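PDB 5D55: HdaB,HdaA (Adhesin), HUS-associated diffuse adherence from Escherichia coli, which forms the minor tip subunit of the Hda (AAF/IV) chaperone-usher pilus and probably contributes to cell adhesion and biofilm formation. Local coordinates for residues I14-H19 with F122-E127; D28-A33 with I107-N112; V48-R53 with I76-N81; P70-R75 with Q114-K119. All blocks are in the same frame, centred on the assembly; numbering follows the deposited sequence.

How the contacts relate
The four contacts all lie in the HdaB part of the fusion and together describe a beta sandwich. Contact 2 is bonding within one sheet, between strands 31-38 and 102-109, whereas contacts 1 and 3 join this sheet to the facing one, their centres about 9 Å apart. Contact 4 closes one end of the sandwich, about 19 Å from the centre of contact 1 but on the same strand, 118-132. Arg-77 NH1 links contacts 2 and 3 through a 2.6 Å salt bridge to Asp-28 OD1, and Phe-122 of contact 1 packs on Leu-74 of contact 4. Contacts 1, 3 and 4 also touch the second subunit; a citrate, probably from crystallisation, lies beside Asn-112 of contact 2.

Contact 1. Residues I14-H19 with F122-E127; sequences ITLMNH and FSVSGE
Val-124 CG2 is the meeting point of two methyls from strand 13-18: Ile-14 CD1 at 3.9 Å and Leu-16 CD2 at 4.0 Å. The buried Ile-14 end is the more closely packed. Its CG1 lies anti to the backbone N (chi1 -164°), and CD1 reaches the main chain of strand 118-132, 3.7 Å from Ser-125 C and 3.8 Å from Gly-126 N, where the glycine offers bare backbone. The Leu-16 end is less enclosed, Leu-16 itself being partly exposed. It lies across both Val-124 and Phe-122 at about a right angle, with CD2 4.0 Å from Phe-122 CB. Side chains thus span strand axes 7.9 Å apart, while Thr-15 and Ser-123 turn away. On one edge residues 122-126 pair with a strand of the second subunit, and Ile-147 of that subunit packs on Ile-14 and Leu-16. This inserted strand comes from the engineered HdaA-derived part of the construct, an arrangement consistent with the donor-strand complementation of chaperone-usher pilins. Since the link between the two HdaB segments is made of apolar side chains and backbone carbon and nitrogen without directional bonds, its strength should come from burial and shape fit.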
loop_
_atom_site.group_PDB
_atom_site.type_symbol
_atom_site.label_atom_id
_atom_site.label_comp_id
_atom_site.label_asym_id
_atom_site.label_seq_id
_atom_site.Cartn_x
_atom_site.Cartn_y
_atom_site.Cartn_z
ATOM N N ILE B 14 -12.171 0.122 6.481
ATOM C CA ILE B 14 -13.214 1.057 6.090
ATOM C C ILE B 14 -14.581 0.503 6.513
ATOM O O ILE B 14 -14.822 -0.701 6.420
ATOM C CB ILE B 14 -13.132 1.372 4.565
ATOM C CG1 ILE B 14 -13.947 2.624 4.209
ATOM C CG2 ILE B 14 -13.525 0.147 3.718
ATOM C CD1 ILE B 14 -13.622 3.205 2.830
ATOM N N THR B 15 -15.455 1.378 7.003
ATOM C CA THR B 15 -16.815 0.986 7.361
ATOM C C THR B 15 -17.773 1.979 6.722
ATOM O O THR B 15 -17.398 3.136 6.486
ATOM C CB THR B 15 -17.042 0.975 8.899
ATOM O OG1 THR B 15 -16.818 2.288 9.421
ATOM C CG2 THR B 15 -16.092 0.002 9.605
ATOM N N LEU B 16 -18.990 1.533 6.418
ATOM C CA LEU B 16 -20.008 2.424 5.865
ATOM C C LEU B 16 -21.378 2.037 6.423
ATOM O O LEU B 16 -21.796 0.885 6.337
ATOM C CB LEU B 16 -20.006 2.403 4.333
ATOM C CG LEU B 16 -20.924 3.416 3.617
ATOM C CD1 LEU B 16 -20.515 4.849 3.938
ATOM C CD2 LEU B 16 -20.908 3.189 2.095
ATOM N N MET B 17 -22.063 3.008 7.006
ATOM C CA MET B 17 -23.282 2.742 7.755
ATOM C C MET B 17 -24.395 3.554 7.132
ATOM O O MET B 17 -24.302 4.780 7.083
ATOM C CB MET B 17 -23.062 3.185 9.199
ATOM C CG MET B 17 -24.026 2.648 10.195
ATOM S SD MET B 17 -23.495 3.019 11.878
ATOM C CE MET B 17 -23.659 4.808 11.952
ATOM N N ASN B 18 -25.448 2.885 6.663
ATOM C CA ASN B 18 -26.595 3.582 6.076
ATOM C C ASN B 18 -27.203 4.619 7.017
ATOM O O ASN B 18 -27.238 4.425 8.245
ATOM C CB ASN B 18 -27.680 2.575 5.662
ATOM C CG ASN B 18 -28.881 3.254 5.018
ATOM O OD1 ASN B 18 -28.732 4.127 4.151
ATOM N ND2 ASN B 18 -30.075 2.887 5.465
ATOM N N HIS B 19 -27.686 5.725 6.449
ATOM C CA HIS B 19 -28.477 6.679 7.208
ATOM C C HIS B 19 -29.915 6.668 6.661
ATOM O O HIS B 19 -30.148 7.028 5.508
ATOM C CB HIS B 19 -27.855 8.088 7.153
ATOM C CG HIS B 19 -28.576 9.104 7.986
ATOM N ND1 HIS B 19 -28.488 9.140 9.363
ATOM C CD2 HIS B 19 -29.422 10.103 7.640
ATOM C CE1 HIS B 19 -29.231 10.130 9.828
ATOM N NE2 HIS B 19 -29.810 10.730 8.803
ATOM N N PHE B 122 -24.354 1.888 -2.317
ATOM C CA PHE B 122 -23.128 2.686 -2.301
ATOM C C PHE B 122 -21.933 1.774 -2.051
ATOM O O PHE B 122 -21.952 0.982 -1.098
ATOM C CB PHE B 122 -23.138 3.738 -1.188
ATOM C CG PHE B 122 -24.395 4.562 -1.094
ATOM C CD1 PHE B 122 -25.087 4.981 -2.229
ATOM C CD2 PHE B 122 -24.837 4.980 0.148
ATOM C CE1 PHE B 122 -26.230 5.770 -2.112
ATOM C CE2 PHE B 122 -25.973 5.760 0.279
ATOM C CZ PHE B 122 -26.670 6.157 -0.858
ATOM N N SER B 123 -20.905 1.893 -2.892
ATOM C CA SER B 123 -19.635 1.186 -2.716
ATOM C C SER B 123 -18.532 2.217 -2.623
ATOM O O SER B 123 -18.431 3.097 -3.491
ATOM C CB SER B 123 -19.343 0.256 -3.892
ATOM O OG SER B 123 -18.015 -0.247 -3.835
ATOM N N VAL B 124 -17.713 2.114 -1.580
ATOM C CA VAL B 124 -16.587 3.041 -1.393
ATOM C C VAL B 124 -15.317 2.260 -1.090
ATOM O O VAL B 124 -15.367 1.136 -0.563
ATOM C CB VAL B 124 -16.847 4.092 -0.262
ATOM C CG1 VAL B 124 -18.046 4.984 -0.612
ATOM C CG2 VAL B 124 -17.083 3.396 1.053
ATOM N N SER B 125 -14.182 2.848 -1.451
ATOM C CA SER B 125 -12.890 2.255 -1.157
ATOM C C SER B 125 -12.021 3.329 -0.528
ATOM O O SER B 125 -12.304 4.527 -0.659
ATOM C CB SER B 125 -12.237 1.682 -2.416
ATOM O OG SER B 125 -12.984 0.593 -2.901
ATOM N N GLY B 126 -10.977 2.912 0.173
ATOM C CA GLY B 126 -10.123 3.884 0.836
ATOM C C GLY B 126 -8.800 3.314 1.272
ATOM O O GLY B 126 -8.628 2.084 1.368
ATOM N N GLU B 127 -7.861 4.220 1.529
ATOM C CA GLU B 127 -6.492 3.871 1.913
ATOM C C GLU B 127 -5.902 5.048 2.684
ATOM O O GLU B 127 -6.444 6.166 2.630
ATOM C CB GLU B 127 -5.644 3.579 0.655
ATOM C CG GLU B 127 -5.419 4.805 -0.253
ATOM C CD GLU B 127 -4.857 4.494 -1.654
ATOM O OE1 GLU B 127 -5.004 3.362 -2.169
ATOM O OE2 GLU B 127 -4.270 5.413 -2.257
#

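Contact 2. Residues D28-A33 with I107-N112; sequences DGVKLA and IEVDGN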
loop_
_atom_site.group_PDB
_atom_site.type_symbol
_atom_site.label_atom_id
_atom_site.label_comp_id
_atom_site.label_asym_id
_atom_site.label_seq_id
_atom_site.Cartn_x
_atom_site.Cartn_y
_atom_site.Cartn_z
ATOM N N ASP B 28 -28.865 19.292 -1.767
ATOM C CA ASP B 28 -27.441 19.021 -1.863
ATOM C C ASP B 28 -26.846 18.928 -0.455
ATOM O O ASP B 28 -27.202 19.703 0.430
ATOM C CB ASP B 28 -26.757 20.159 -2.639
ATOM C CG ASP B 28 -25.249 20.019 -2.675
ATOM O OD1 ASP B 28 -24.734 19.358 -3.601
ATOM O OD2 ASP B 28 -24.574 20.572 -1.782
ATOM N N GLY B 29 -25.942 17.983 -0.250
ATOM C CA GLY B 29 -25.286 17.848 1.044
ATOM C C GLY B 29 -25.963 16.879 2.004
ATOM O O GLY B 29 -25.364 16.492 3.009
ATOM N N VAL B 30 -27.201 16.480 1.714
ATOM C CA VAL B 30 -27.941 15.582 2.621
ATOM C C VAL B 30 -27.190 14.254 2.783
ATOM O O VAL B 30 -26.823 13.618 1.792
ATOM C CB VAL B 30 -29.405 15.353 2.152
ATOM C CG1 VAL B 30 -30.043 14.174 2.873
ATOM C CG2 VAL B 30 -30.232 16.618 2.357
ATOM N N LYS B 31 -26.960 13.851 4.033
ATOM C CA LYS B 31 -26.156 12.660 4.332
ATOM C C LYS B 31 -26.982 11.390 4.184
ATOM O O LYS B 31 -28.022 11.232 4.840
ATOM C CB LYS B 31 -25.552 12.754 5.738
ATOM C CG LYS B 31 -24.552 13.892 5.916
ATOM C CD LYS B 31 -24.356 14.213 7.395
ATOM C CE LYS B 31 -23.144 15.111 7.621
ATOM N NZ LYS B 31 -22.991 15.404 9.089
ATOM N N LEU B 32 -26.516 10.494 3.322
ATOM C CA LEU B 32 -27.207 9.236 3.034
ATOM C C LEU B 32 -26.534 8.024 3.695
ATOM O O LEU B 32 -27.162 6.966 3.845
ATOM C CB LEU B 32 -27.278 8.986 1.532
ATOM C CG LEU B 32 -27.931 10.034 0.623
ATOM C CD1 LEU B 32 -27.704 9.630 -0.802
ATOM C CD2 LEU B 32 -29.418 10.188 0.910
ATOM N N ALA B 33 -25.262 8.189 4.059
ATOM C CA ALA B 33 -24.484 7.173 4.793
ATOM C C ALA B 33 -23.300 7.802 5.523
ATOM O O ALA B 33 -22.785 8.841 5.103
ATOM C CB ALA B 33 -23.997 6.072 3.851
ATOM N N ILE B 107 -21.478 9.795 2.597
ATOM C CA ILE B 107 -22.017 9.800 1.251
ATOM C C ILE B 107 -23.110 10.851 1.311
ATOM O O ILE B 107 -23.989 10.800 2.184
ATOM C CB ILE B 107 -22.632 8.431 0.833
ATOM C CG1 ILE B 107 -21.617 7.278 0.932
ATOM C CG2 ILE B 107 -23.285 8.530 -0.564
ATOM C CD1 ILE B 107 -20.488 7.337 -0.108
ATOM N N GLU B 108 -23.020 11.844 0.432
ATOM C CA GLU B 108 -23.984 12.946 0.432
ATOM C C GLU B 108 -24.634 13.097 -0.928
ATOM O O GLU B 108 -24.033 12.759 -1.947
ATOM C CB GLU B 108 -23.314 14.259 0.827
ATOM C CG GLU B 108 -22.743 14.253 2.250
ATOM C CD GLU B 108 -22.177 15.598 2.674
ATOM O OE1 GLU B 108 -22.052 16.504 1.816
ATOM O OE2 GLU B 108 -21.864 15.749 3.872
ATOM N N VAL B 109 -25.848 13.641 -0.934
ATOM C CA VAL B 109 -26.539 13.962 -2.167
ATOM C C VAL B 109 -25.752 15.069 -2.876
ATOM O O VAL B 109 -25.433 16.099 -2.281
ATOM C CB VAL B 109 -27.983 14.433 -1.881
ATOM C CG1 VAL B 109 -28.672 14.820 -3.164
ATOM C CG2 VAL B 109 -28.764 13.319 -1.165
ATOM N N ASP B 110 -25.442 14.843 -4.143
ATOM C CA ASP B 110 -24.632 15.794 -4.915
ATOM C C ASP B 110 -25.552 16.615 -5.823
ATOM O O ASP B 110 -25.922 16.172 -6.911
ATOM C CB ASP B 110 -23.564 15.032 -5.703
ATOM C CG ASP B 110 -22.552 15.953 -6.394
ATOM O OD1 ASP B 110 -22.522 17.166 -6.101
ATOM O OD2 ASP B 110 -21.785 15.451 -7.239
ATOM N N GLY B 111 -25.941 17.794 -5.347
ATOM C CA GLY B 111 -26.891 18.664 -6.057
ATOM C C GLY B 111 -28.341 18.374 -5.684
ATOM O O GLY B 111 -28.724 17.210 -5.502
ATOM N N ASN B 112 -29.148 19.425 -5.559
ATOM C CA ASN B 112 -30.585 19.274 -5.267
ATOM C C ASN B 112 -31.240 18.248 -6.205
ATOM O O ASN B 112 -31.103 18.350 -7.426
ATOM C CB ASN B 112 -31.307 20.616 -5.405
ATOM C CG ASN B 112 -31.031 21.575 -4.252
ATOM O OD1 ASN B 112 -30.212 21.318 -3.365
ATOM N ND2 ASN B 112 -31.720 22.713 -4.277
HETATM O O HOH W 1 -24.032 17.834 4.770
#
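Lys-31 and Glu-108, an antiparallel non-hydrogen-bonded pair, lie side by side and point the same way, yet their charges stay apart, with Lys-31 NZ 5.3 Å from Glu-108 OE2. The glutamate instead brings CD to 3.3 Å from Gly-29 O, and a water donates to that carbonyl and, weakly, to Glu-108 OE2. Leu-32 and Val-109 cross obliquely, with Leu-32 CD2 3.8 Å from Val-109 CG2. Ala-33 CB rests 4.0 Å from Ile-107 CG1, in a pair that is hydrogen-bonded. Between Lys-31/Glu-108 and Ala-33/Ile-107 the register slips by one residue: Leu-32 N donates to Ile-107 O at 2.8 Å, and Ala-33 N makes a weak bond to the same oxygen at 3.5 Å. This is a classic beta bulge.

Toward the loops the backbone bonding runs on, from Val-109 N to Val-30 O and from Gly-29 N to Val-109 O, and side chains add to it. Asp-28 CG lies anti to the backbone N (chi1 175°), on the side of Gly-111, whose N-H OD1 accepts on its anti lone pair (2.6 Å, 147° at the hydrogen). Asn-112 OD1 receives a nearly straight bond from Asp-28 N (2.9 Å, 171°). Asp-28 and Asp-110 bring like charges close together, a repulsion probably eased by Arg-77, whose NH1 forms a salt bridge with each. The two loops at this end of the strand pair are thereby tied together. Strand 31-38 has strand 13-18 as its other neighbour and strand 102-109 has strand 73-79, while Leu-32, Ala-33 and Ile-107 all pack on Phe-122 of strand 118-132 in the facing sheet.

Contact 3. Residues V48-R53 with I76-N81; sequences VWINAR and IRIGGN
Strands 48-50 and 76-79 run nearly antiparallel, at 167°, with their axes 7.2 Å apart, and their backbones face each other through side chains: Val-48 and Ile-50 on one, Ile-76 and Ile-78 on the other. Ile-50 is the main bridge. It slides past Ile-78 in the opposite direction, bringing Ile-50 CG1 to 3.6 Å from Ile-78 CD1. The same Ile-78 methyl also reaches Val-48 CG1 at 4.0 Å, the two side chains crossing at about a right angle. Ile-50 CD1 reaches the backbone of strand 73-79 and lies 3.7 Å from Arg-77 C, between Ile-76 and Ile-78.

Ile-76 meets Ile-50 methyl to methyl, with Ile-76 CD1 3.8 Å from Ile-50 CD1 and 4.0 Å from Ile-50 CG2. Its CG1 sits between the backbone N and the carbonyl carbon (chi1 54°), which places Ile-76 CG1 3.9 Å from Ile-50 CD1. Such interleaving of branched aliphatic side chains from facing sheets forms the interior of an immunoglobulin-like beta sandwich, the fold of chaperone-usher pilus subunits. Strand 45-50 belongs to one sheet and strand 73-79 to the other. Phe-105 touches both Val-48 and Ile-78, and Tyr-62 touches Ile-50 and Ile-76.

Arg-77 and Trp-49 point away from this layer. The arginine has Asp-28 as its main polar partner. Trp-49 packs on Ser-125 and Glu-127 of its own chain and on Ala-144 of the second subunit, a residue from the engineered HdaA-derived part.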
loop_
_atom_site.group_PDB
_atom_site.type_symbol
_atom_site.label_atom_id
_atom_site.label_comp_id
_atom_site.label_asym_id
_atom_site.label_seq_id
_atom_site.Cartn_x
_atom_site.Cartn_y
_atom_site.Cartn_z
ATOM N N VAL B 48 -10.241 8.520 0.095
ATOM C CA VAL B 48 -11.471 7.718 -0.050
ATOM C C VAL B 48 -12.112 8.049 -1.401
ATOM O O VAL B 48 -12.010 9.184 -1.872
ATOM C CB VAL B 48 -12.477 8.039 1.090
ATOM C CG1 VAL B 48 -13.820 7.361 0.866
ATOM C CG2 VAL B 48 -11.904 7.617 2.444
ATOM N N TRP B 49 -12.763 7.065 -2.020
ATOM C CA TRP B 49 -13.480 7.287 -3.272
ATOM C C TRP B 49 -14.694 6.381 -3.418
ATOM O O TRP B 49 -14.760 5.314 -2.811
ATOM C CB TRP B 49 -12.562 7.121 -4.493
ATOM C CG TRP B 49 -11.919 5.760 -4.614
ATOM C CD1 TRP B 49 -12.370 4.699 -5.361
ATOM C CD2 TRP B 49 -10.701 5.319 -3.985
ATOM N NE1 TRP B 49 -11.516 3.633 -5.229
ATOM C CE2 TRP B 49 -10.482 3.981 -4.394
ATOM C CE3 TRP B 49 -9.778 5.926 -3.117
ATOM C CZ2 TRP B 49 -9.377 3.236 -3.969
ATOM C CZ3 TRP B 49 -8.681 5.189 -2.684
ATOM C CH2 TRP B 49 -8.489 3.852 -3.112
ATOM N N ILE B 50 -15.639 6.829 -4.234
ATOM C CA ILE B 50 -16.824 6.050 -4.587
ATOM C C ILE B 50 -16.546 5.158 -5.799
ATOM O O ILE B 50 -15.969 5.606 -6.795
ATOM C CB ILE B 50 -18.020 6.975 -4.895
ATOM C CG1 ILE B 50 -18.342 7.851 -3.680
ATOM C CG2 ILE B 50 -19.247 6.138 -5.345
ATOM C CD1 ILE B 50 -19.318 9.032 -3.957
ATOM N N ASN B 51 -16.948 3.891 -5.703
ATOM C CA ASN B 51 -16.882 2.995 -6.841
ATOM C C ASN B 51 -18.190 3.049 -7.609
ATOM O O ASN B 51 -19.125 2.293 -7.330
ATOM C CB ASN B 51 -16.577 1.565 -6.396
ATOM C CG ASN B 51 -15.337 1.475 -5.524
ATOM O OD1 ASN B 51 -15.417 1.077 -4.361
ATOM N ND2 ASN B 51 -14.186 1.857 -6.075
ATOM N N ALA B 52 -18.251 3.964 -8.569
ATOM C CA ALA B 52 -19.438 4.159 -9.395
ATOM C C ALA B 52 -19.023 4.822 -10.689
ATOM O O ALA B 52 -17.953 5.423 -10.767
ATOM C CB ALA B 52 -20.469 5.012 -8.677
ATOM N N ARG B 53 -19.871 4.703 -11.705
ATOM C CA ARG B 53 -19.647 5.380 -12.972
ATOM C C ARG B 53 -19.795 6.877 -12.742
ATOM O O ARG B 53 -20.530 7.302 -11.853
ATOM C CB ARG B 53 -20.655 4.895 -14.019
ATOM N N ILE B 76 -24.266 11.196 -6.232
ATOM C CA ILE B 76 -23.668 11.270 -4.892
ATOM C C ILE B 76 -22.231 11.746 -4.912
ATOM O O ILE B 76 -21.579 11.671 -5.942
ATOM C CB ILE B 76 -23.726 9.914 -4.154
ATOM C CG1 ILE B 76 -23.095 8.798 -4.999
ATOM C CG2 ILE B 76 -25.152 9.623 -3.730
ATOM C CD1 ILE B 76 -22.815 7.516 -4.240
ATOM N N ARG B 77 -21.758 12.251 -3.771
ATOM C CA ARG B 77 -20.350 12.636 -3.587
ATOM C C ARG B 77 -19.927 12.239 -2.173
ATOM O O ARG B 77 -20.784 11.999 -1.327
ATOM C CB ARG B 77 -20.166 14.153 -3.767
ATOM C CG ARG B 77 -20.896 15.014 -2.732
ATOM C CD ARG B 77 -20.330 16.429 -2.705
ATOM N NE ARG B 77 -20.963 17.275 -1.691
ATOM C CZ ARG B 77 -21.989 18.094 -1.926
ATOM N NH1 ARG B 77 -22.512 18.190 -3.141
ATOM N NH2 ARG B 77 -22.493 18.819 -0.944
ATOM N N ILE B 78 -18.619 12.173 -1.920
ATOM C CA ILE B 78 -18.121 12.065 -0.535
ATOM C C ILE B 78 -18.192 13.445 0.108
ATOM O O ILE B 78 -17.827 14.448 -0.527
ATOM C CB ILE B 78 -16.654 11.566 -0.484
ATOM C CG1 ILE B 78 -16.510 10.225 -1.212
ATOM C CG2 ILE B 78 -16.140 11.457 0.980
ATOM C CD1 ILE B 78 -17.172 9.062 -0.463
ATOM N N GLY B 79 -18.677 13.504 1.351
ATOM C CA GLY B 79 -18.679 14.742 2.121
ATOM C C GLY B 79 -17.981 14.605 3.465
ATOM O O GLY B 79 -17.498 13.521 3.837
ATOM N N GLY B 80 -17.937 15.715 4.190
ATOM C CA GLY B 80 -17.420 15.741 5.547
ATOM C C GLY B 80 -16.353 16.797 5.693
ATOM O O GLY B 80 -15.612 17.084 4.743
ATOM N N ASN B 81 -16.299 17.395 6.881
ATOM C CA ASN B 81 -15.222 18.313 7.264
ATOM C C ASN B 81 -13.849 17.715 7.017
ATOM O O ASN B 81 -13.638 16.524 7.254
ATOM C CB ASN B 81 -15.350 18.668 8.752
#

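Contact 4. Residues P70-R75 with Q114-K119; sequences PQHNLR and QVHPGK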
loop_
_atom_site.group_PDB
_atom_site.type_symbol
_atom_site.label_atom_id
_atom_site.label_comp_id
_atom_site.label_asym_id
_atom_site.label_seq_id
_atom_site.Cartn_x
_atom_site.Cartn_y
_atom_site.Cartn_z
ATOM N N PRO B 70 -37.785 -0.249 -9.123
ATOM C CA PRO B 70 -37.611 0.887 -10.037
ATOM C C PRO B 70 -36.131 1.178 -10.278
ATOM O O PRO B 70 -35.309 1.052 -9.369
ATOM C CB PRO B 70 -38.263 2.052 -9.285
ATOM C CG PRO B 70 -39.334 1.405 -8.460
ATOM C CD PRO B 70 -38.778 0.042 -8.069
ATOM N N GLN B 71 -35.809 1.560 -11.502
ATOM C CA GLN B 71 -34.438 1.791 -11.901
ATOM C C GLN B 71 -34.268 3.262 -12.290
ATOM O O GLN B 71 -34.588 3.669 -13.416
ATOM C CB GLN B 71 -34.092 0.841 -13.047
ATOM C CG GLN B 71 -32.658 0.805 -13.427
ATOM N N HIS B 72 -33.811 4.051 -11.324
ATOM C CA HIS B 72 -33.584 5.481 -11.497
ATOM C C HIS B 72 -32.216 5.871 -10.954
ATOM O O HIS B 72 -31.550 5.068 -10.288
ATOM C CB HIS B 72 -34.661 6.275 -10.770
ATOM C CG HIS B 72 -35.988 6.265 -11.457
ATOM N ND1 HIS B 72 -36.464 7.348 -12.164
ATOM C CD2 HIS B 72 -36.942 5.308 -11.543
ATOM C CE1 HIS B 72 -37.658 7.062 -12.650
ATOM N NE2 HIS B 72 -37.973 5.828 -12.293
ATOM N N ASN B 73 -31.813 7.112 -11.215
ATOM C CA ASN B 73 -30.466 7.575 -10.905
ATOM C C ASN B 73 -30.391 8.504 -9.699
ATOM O O ASN B 73 -31.299 9.306 -9.449
ATOM C CB ASN B 73 -29.832 8.244 -12.135
ATOM C CG ASN B 73 -29.841 7.344 -13.365
ATOM O OD1 ASN B 73 -30.432 7.684 -14.394
ATOM N ND2 ASN B 73 -29.211 6.191 -13.259
ATOM N N LEU B 74 -29.298 8.379 -8.949
ATOM C CA LEU B 74 -29.007 9.265 -7.834
ATOM C C LEU B 74 -27.556 9.717 -7.944
ATOM O O LEU B 74 -26.670 8.894 -8.139
ATOM C CB LEU B 74 -29.222 8.542 -6.501
ATOM C CG LEU B 74 -28.616 9.158 -5.231
ATOM C CD1 LEU B 74 -29.300 10.472 -4.845
ATOM C CD2 LEU B 74 -28.683 8.154 -4.092
ATOM N N ARG B 75 -27.322 11.018 -7.814
ATOM C CA ARG B 75 -25.970 11.560 -7.920
ATOM C C ARG B 75 -25.429 11.784 -6.514
ATOM O O ARG B 75 -26.070 12.461 -5.699
ATOM C CB ARG B 75 -25.948 12.878 -8.716
ATOM C CG ARG B 75 -25.985 12.745 -10.245
ATOM C CD ARG B 75 -27.418 12.529 -10.777
ATOM N NE ARG B 75 -27.478 12.473 -12.243
ATOM C CZ ARG B 75 -28.557 12.114 -12.946
ATOM N NH1 ARG B 75 -29.687 11.768 -12.335
ATOM N NH2 ARG B 75 -28.506 12.095 -14.272
ATOM N N GLN B 114 -34.803 15.538 -6.841
ATOM C CA GLN B 114 -36.012 14.783 -6.569
ATOM C C GLN B 114 -35.687 13.372 -7.010
ATOM O O GLN B 114 -35.603 13.090 -8.209
ATOM C CB GLN B 114 -37.213 15.340 -7.348
ATOM C CG GLN B 114 -38.483 14.537 -7.125
ATOM C CD GLN B 114 -39.627 14.887 -8.063
ATOM O OE1 GLN B 114 -40.473 14.042 -8.339
ATOM N NE2 GLN B 114 -39.670 16.125 -8.540
ATOM N N VAL B 115 -35.461 12.506 -6.030
ATOM C CA VAL B 115 -34.925 11.176 -6.262
ATOM C C VAL B 115 -36.067 10.189 -6.202
ATOM O O VAL B 115 -36.844 10.180 -5.238
ATOM C CB VAL B 115 -33.873 10.792 -5.190
ATOM C CG1 VAL B 115 -33.242 9.415 -5.488
ATOM C CG2 VAL B 115 -32.801 11.859 -5.081
ATOM N N HIS B 116 -36.164 9.353 -7.228
ATOM C CA HIS B 116 -37.215 8.355 -7.278
ATOM C C HIS B 116 -36.999 7.304 -6.197
ATOM O O HIS B 116 -35.869 6.855 -5.996
ATOM C CB HIS B 116 -37.251 7.684 -8.644
ATOM C CG HIS B 116 -38.471 6.844 -8.869
ATOM N ND1 HIS B 116 -39.497 7.233 -9.709
ATOM C CD2 HIS B 116 -38.833 5.640 -8.361
ATOM C CE1 HIS B 116 -40.433 6.300 -9.711
ATOM N NE2 HIS B 116 -40.057 5.325 -8.901
ATOM N N PRO B 117 -38.085 6.920 -5.491
ATOM C CA PRO B 117 -38.046 5.829 -4.529
ATOM C C PRO B 117 -37.380 4.581 -5.099
ATOM O O PRO B 117 -37.600 4.225 -6.262
ATOM C CB PRO B 117 -39.525 5.560 -4.250
ATOM C CG PRO B 117 -40.155 6.910 -4.368
ATOM C CD PRO B 117 -39.373 7.637 -5.450
ATOM N N GLY B 118 -36.557 3.934 -4.282
ATOM C CA GLY B 118 -35.894 2.715 -4.698
ATOM C C GLY B 118 -34.735 2.376 -3.780
ATOM O O GLY B 118 -34.491 3.072 -2.803
ATOM N N LYS B 119 -34.030 1.301 -4.119
ATOM C CA LYS B 119 -32.889 0.814 -3.352
ATOM C C LYS B 119 -31.597 1.123 -4.092
ATOM O O LYS B 119 -31.417 0.709 -5.233
ATOM C CB LYS B 119 -33.011 -0.694 -3.123
ATOM C CG LYS B 119 -34.151 -1.092 -2.206
ATOM C CD LYS B 119 -34.386 -2.589 -2.237
ATOM C CE LYS B 119 -35.497 -2.960 -3.215
ATOM N NZ LYS B 119 -35.770 -4.428 -3.213
HETATM O O HOH W 2 -35.222 0.049 -6.716
HETATM O O HOH W 3 -34.058 9.441 -9.346
#
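A stacked histidine pair on a partly buried surface, backed by a small aliphatic contact and bridged by water, joins the turn leading into strand 73-79 to the one leading into strand 118-132, at one end of the sandwich. The His-72 and His-116 rings form an offset stack, almost parallel at 7° between planes, with centroids 3.8 Å apart. The His-116 CB also lies over the face of the His-72 ring, 3.6 Å from its centroid. With CG of His-116 anti to the backbone N (chi1 -168°), that atom is set toward the 70-75 turn, and the ring stacks there; Pro-70 approaches it with the side chains at about a right angle. Pro-70 CB additionally touches Pro-117 O at 3.8 Å, a carbonyl oxygen buried here with no partner in the model.

Toward the interior, Leu-74 CD1 meets Val-115 CG2 at 3.8 Å, crossing it at a slant, and both residues pack on Tyr-120. Two waters bridge the backbones. One donates to Pro-70 O (2.8 Å) and accepts from Lys-119 N; the other donates to Asn-73 O (2.8 Å) and accepts from His-116 N (3.0 Å).

Gly-118 and Lys-119 pair with a strand of the second subunit, and Val-115 packs on Val-153 of that chain, in the engineered HdaA-derived part. The turns thus cap one end of an immunoglobulin-like sandwich, and the added strand is consistent with donor-strand complementation as in chaperone-usher pilins, here made by an engineered HdaA-derived strand of the second subunit.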